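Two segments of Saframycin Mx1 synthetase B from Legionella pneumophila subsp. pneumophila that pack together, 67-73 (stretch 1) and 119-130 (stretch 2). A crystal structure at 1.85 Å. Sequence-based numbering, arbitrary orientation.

Stretch 1 (67-73) RVLLLFA
Stretch 2 119-130: VLMIADHIKKFT

Two neighbouring parallel strands, 67-71 and 119-121, lie side by side in one sheet; their axes approach to 4.7 Å and their N-to-C directions differ by 23°. The register pairs L69 with V119 (CA-CA 4.4 Å) and L70 with L120 (CA-CA 5.1 Å). Beyond the second strand, I122 sits at the N-cap of helix 123-129. The contact buries 523 Å², both sides summed.

R67, extended (phi/psi -91/138), makes no contact with stretch 2; its NE and NH2 bond elsewhere in the structure. V68 (-121/119, chi1 t) sets CG1 4.0 Å from L120 CG, an apolar contact of hydrocarbon against hydrocarbon. At L69 (-76/136; t, p) the carbonyl accepts from L120: N to L69 O is 2.9 Å, with a 161° N-H...O angle. The same L69 O lies 3.3 Å from V119 CA, a CA-H...O contact. L69 CB meets V119 CG2 at 3.7 Å, again apolar; V119 has chi1 p. L70 (-119/105) and L120 (-102/140), both m, t, point to the sheet face opposite that of L69 and V119, and L70 CD2 reaches L120 CD1 at 4.0 Å, likewise apolar.

L71 (-103/100; t, t) gives the second backbone bond, its N donating to L120 O at 2.9 Å and 161°; L120 thus uses both its NH and its carbonyl, bonding L69 and L71 as parallel pairing requires. L71 CD1 makes an apolar contact 3.7 Å from CE of selenomethionine M121 (p, t, p), while L71 CD2 lies 4.2 Å from F129 CD1 (chi1 m). Past the strand pairing, L71 O is 4.3 Å from I122 N, too far for a direct bond; a water bridges them, donating to L71 O (2.7 Å), accepting from I122 N (2.9 Å), and also bonding H125 ND1 (2.8 Å).

F72 (-147/142; chi1 m, chi2 -86°) lays its ring against M121: M121 CA is 4.0 Å from the F72 ring centroid, 27° off the normal, a CH-pi contact. At the ring edge, F72 CE1 meets I122 CG2 at 3.7 Å.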

# COMPACT_ATOMS: atom_id res chain seq x y z
N ARG A 67 -16.72 -10.88 -12.32
CA ARG A 67 -15.46 -10.71 -11.62
C ARG A 67 -14.52 -11.86 -11.97
O ARG A 67 -14.93 -13.01 -12.03
CB ARG A 67 -15.63 -10.64 -10.10
CG ARG A 67 -16.10 -9.28 -9.57
CD ARG A 67 -17.56 -9.01 -9.97
NE ARG A 67 -18.50 -9.91 -9.31
CZ ARG A 67 -19.70 -10.23 -9.80
NH1 ARG A 67 -20.09 -9.73 -10.97
NH2 ARG A 67 -20.50 -11.05 -9.11
N VAL A 68 -13.25 -11.52 -12.19
CA VAL A 68 -12.21 -12.50 -12.43
C VAL A 68 -11.16 -12.32 -11.35
O VAL A 68 -10.59 -11.23 -11.21
CB VAL A 68 -11.58 -12.36 -13.83
CG1 VAL A 68 -10.42 -13.35 -14.03
CG2 VAL A 68 -12.65 -12.50 -14.92
N LEU A 69 -10.95 -13.36 -10.56
CA LEU A 69 -9.98 -13.34 -9.47
C LEU A 69 -8.56 -13.48 -10.02
O LEU A 69 -8.32 -14.32 -10.87
CB LEU A 69 -10.28 -14.50 -8.51
CG LEU A 69 -9.61 -14.42 -7.15
CD1 LEU A 69 -10.14 -13.19 -6.40
CD2 LEU A 69 -9.83 -15.72 -6.34
N LEU A 70 -7.63 -12.68 -9.53
CA LEU A 70 -6.26 -12.75 -10.04
C LEU A 70 -5.34 -13.12 -8.91
O LEU A 70 -5.06 -12.30 -8.05
CB LEU A 70 -5.83 -11.42 -10.63
CG LEU A 70 -6.73 -10.88 -11.73
CD1 LEU A 70 -6.21 -9.54 -12.25
CD2 LEU A 70 -6.81 -11.88 -12.89
N LEU A 71 -4.89 -14.37 -8.91
CA LEU A 71 -4.05 -14.86 -7.82
C LEU A 71 -2.63 -14.91 -8.33
O LEU A 71 -2.25 -15.85 -9.05
CB LEU A 71 -4.56 -16.23 -7.36
CG LEU A 71 -4.09 -16.86 -6.06
CD1 LEU A 71 -4.89 -18.13 -5.78
CD2 LEU A 71 -2.59 -17.17 -6.13
N PHE A 72 -1.84 -13.89 -7.99
CA PHE A 72 -0.47 -13.76 -8.50
C PHE A 72 0.44 -13.11 -7.48
O PHE A 72 0.04 -12.17 -6.78
CB PHE A 72 -0.43 -12.86 -9.75
CG PHE A 72 -1.02 -13.50 -10.96
CD1 PHE A 72 -0.25 -14.32 -11.78
CD2 PHE A 72 -2.37 -13.26 -11.29
CE1 PHE A 72 -0.81 -14.93 -12.91
CE2 PHE A 72 -2.93 -13.85 -12.43
CZ PHE A 72 -2.15 -14.69 -13.23
N ALA A 73 1.68 -13.60 -7.43
CA ALA A 73 2.76 -12.84 -6.82
C ALA A 73 3.08 -11.65 -7.74
O ALA A 73 2.68 -11.63 -8.91
CB ALA A 73 4.00 -13.73 -6.62
N VAL A 119 -10.71 -17.85 -11.95
CA VAL A 119 -9.49 -17.35 -11.33
C VAL A 119 -8.29 -17.65 -12.24
O VAL A 119 -8.18 -18.75 -12.78
CB VAL A 119 -9.28 -17.88 -9.87
CG1 VAL A 119 -9.31 -19.40 -9.81
CG2 VAL A 119 -7.97 -17.35 -9.27
N LEU A 120 -7.45 -16.64 -12.44
CA LEU A 120 -6.19 -16.80 -13.16
C LEU A 120 -5.03 -16.88 -12.19
O LEU A 120 -4.99 -16.17 -11.19
CB LEU A 120 -5.97 -15.64 -14.14
CG LEU A 120 -7.14 -15.45 -15.11
CD1 LEU A 120 -6.88 -14.28 -16.04
CD2 LEU A 120 -7.44 -16.72 -15.95
N MSE A 121 -4.08 -17.75 -12.47
CA MSE A 121 -2.88 -17.82 -11.64
C MSE A 121 -1.81 -18.50 -12.47
O MSE A 121 -2.12 -19.04 -13.51
CB MSE A 121 -3.17 -18.63 -10.37
CG MSE A 121 -3.47 -20.11 -10.64
SE MSE A 121 -3.97 -21.04 -8.97
CE MSE A 121 -5.77 -20.29 -8.69
N ILE A 122 -0.56 -18.52 -12.01
CA ILE A 122 0.46 -19.24 -12.79
C ILE A 122 0.39 -20.76 -12.60
O ILE A 122 -0.14 -21.23 -11.60
CB ILE A 122 1.90 -18.75 -12.53
CG1 ILE A 122 2.35 -19.13 -11.11
CG2 ILE A 122 2.02 -17.25 -12.80
CD1 ILE A 122 3.82 -18.86 -10.86
N ALA A 123 0.91 -21.52 -13.56
CA ALA A 123 0.82 -22.98 -13.54
C ALA A 123 1.32 -23.59 -12.23
O ALA A 123 0.67 -24.48 -11.68
CB ALA A 123 1.56 -23.59 -14.74
N ASP A 124 2.45 -23.11 -11.73
CA ASP A 124 2.97 -23.56 -10.44
C ASP A 124 1.92 -23.45 -9.36
O ASP A 124 1.86 -24.27 -8.44
CB ASP A 124 4.21 -22.75 -10.04
CG ASP A 124 5.47 -23.21 -10.78
OD1 ASP A 124 5.40 -24.23 -11.51
OD2 ASP A 124 6.52 -22.55 -10.63
N HIS A 125 1.08 -22.41 -9.44
CA HIS A 125 0.14 -22.15 -8.36
C HIS A 125 -1.13 -22.99 -8.46
O HIS A 125 -1.77 -23.27 -7.45
CB HIS A 125 -0.18 -20.66 -8.25
CG HIS A 125 0.83 -19.88 -7.46
ND1 HIS A 125 0.78 -18.51 -7.35
CD2 HIS A 125 1.91 -20.27 -6.74
CE1 HIS A 125 1.78 -18.09 -6.59
NE2 HIS A 125 2.48 -19.14 -6.22
N ILE A 126 -1.49 -23.42 -9.68
CA ILE A 126 -2.62 -24.32 -9.78
C ILE A 126 -2.25 -25.64 -9.08
O ILE A 126 -3.11 -26.29 -8.49
CB ILE A 126 -3.15 -24.54 -11.23
CG1 ILE A 126 -2.90 -25.96 -11.70
CG2 ILE A 126 -2.67 -23.50 -12.22
CD1 ILE A 126 -4.14 -26.74 -11.70
N LYS A 127 -0.97 -26.01 -9.11
CA LYS A 127 -0.53 -27.18 -8.36
C LYS A 127 -0.53 -26.96 -6.85
O LYS A 127 -0.99 -27.80 -6.08
CB LYS A 127 0.84 -27.66 -8.85
CG LYS A 127 0.73 -28.81 -9.82
CD LYS A 127 1.48 -28.56 -11.11
CE LYS A 127 0.86 -29.40 -12.22
NZ LYS A 127 -0.64 -29.33 -12.14
N LYS A 128 -0.03 -25.81 -6.42
CA LYS A 128 0.07 -25.51 -5.01
C LYS A 128 -1.28 -25.21 -4.37
O LYS A 128 -1.51 -25.59 -3.22
CB LYS A 128 1.03 -24.35 -4.76
CG LYS A 128 1.09 -23.93 -3.32
CD LYS A 128 2.12 -22.85 -3.06
CE LYS A 128 2.11 -22.48 -1.57
NZ LYS A 128 3.20 -21.53 -1.21
N PHE A 129 -2.17 -24.53 -5.09
CA PHE A 129 -3.42 -24.08 -4.46
C PHE A 129 -4.69 -24.79 -4.87
O PHE A 129 -5.75 -24.53 -4.31
CB PHE A 129 -3.60 -22.56 -4.60
CG PHE A 129 -2.52 -21.77 -3.94
CD1 PHE A 129 -1.67 -20.97 -4.68
CD2 PHE A 129 -2.33 -21.85 -2.57
CE1 PHE A 129 -0.67 -20.25 -4.07
CE2 PHE A 129 -1.33 -21.14 -1.96
CZ PHE A 129 -0.50 -20.34 -2.70
N THR A 130 -4.62 -25.69 -5.85
CA THR A 130 -5.83 -26.43 -6.20
C THR A 130 -5.63 -27.94 -6.03
O THR A 130 -4.55 -28.38 -5.60
CB THR A 130 -6.35 -26.11 -7.60
OG1 THR A 130 -5.51 -26.72 -8.59
CG2 THR A 130 -6.37 -24.60 -7.81
O HOH W 1 0.05 -17.09 -9.59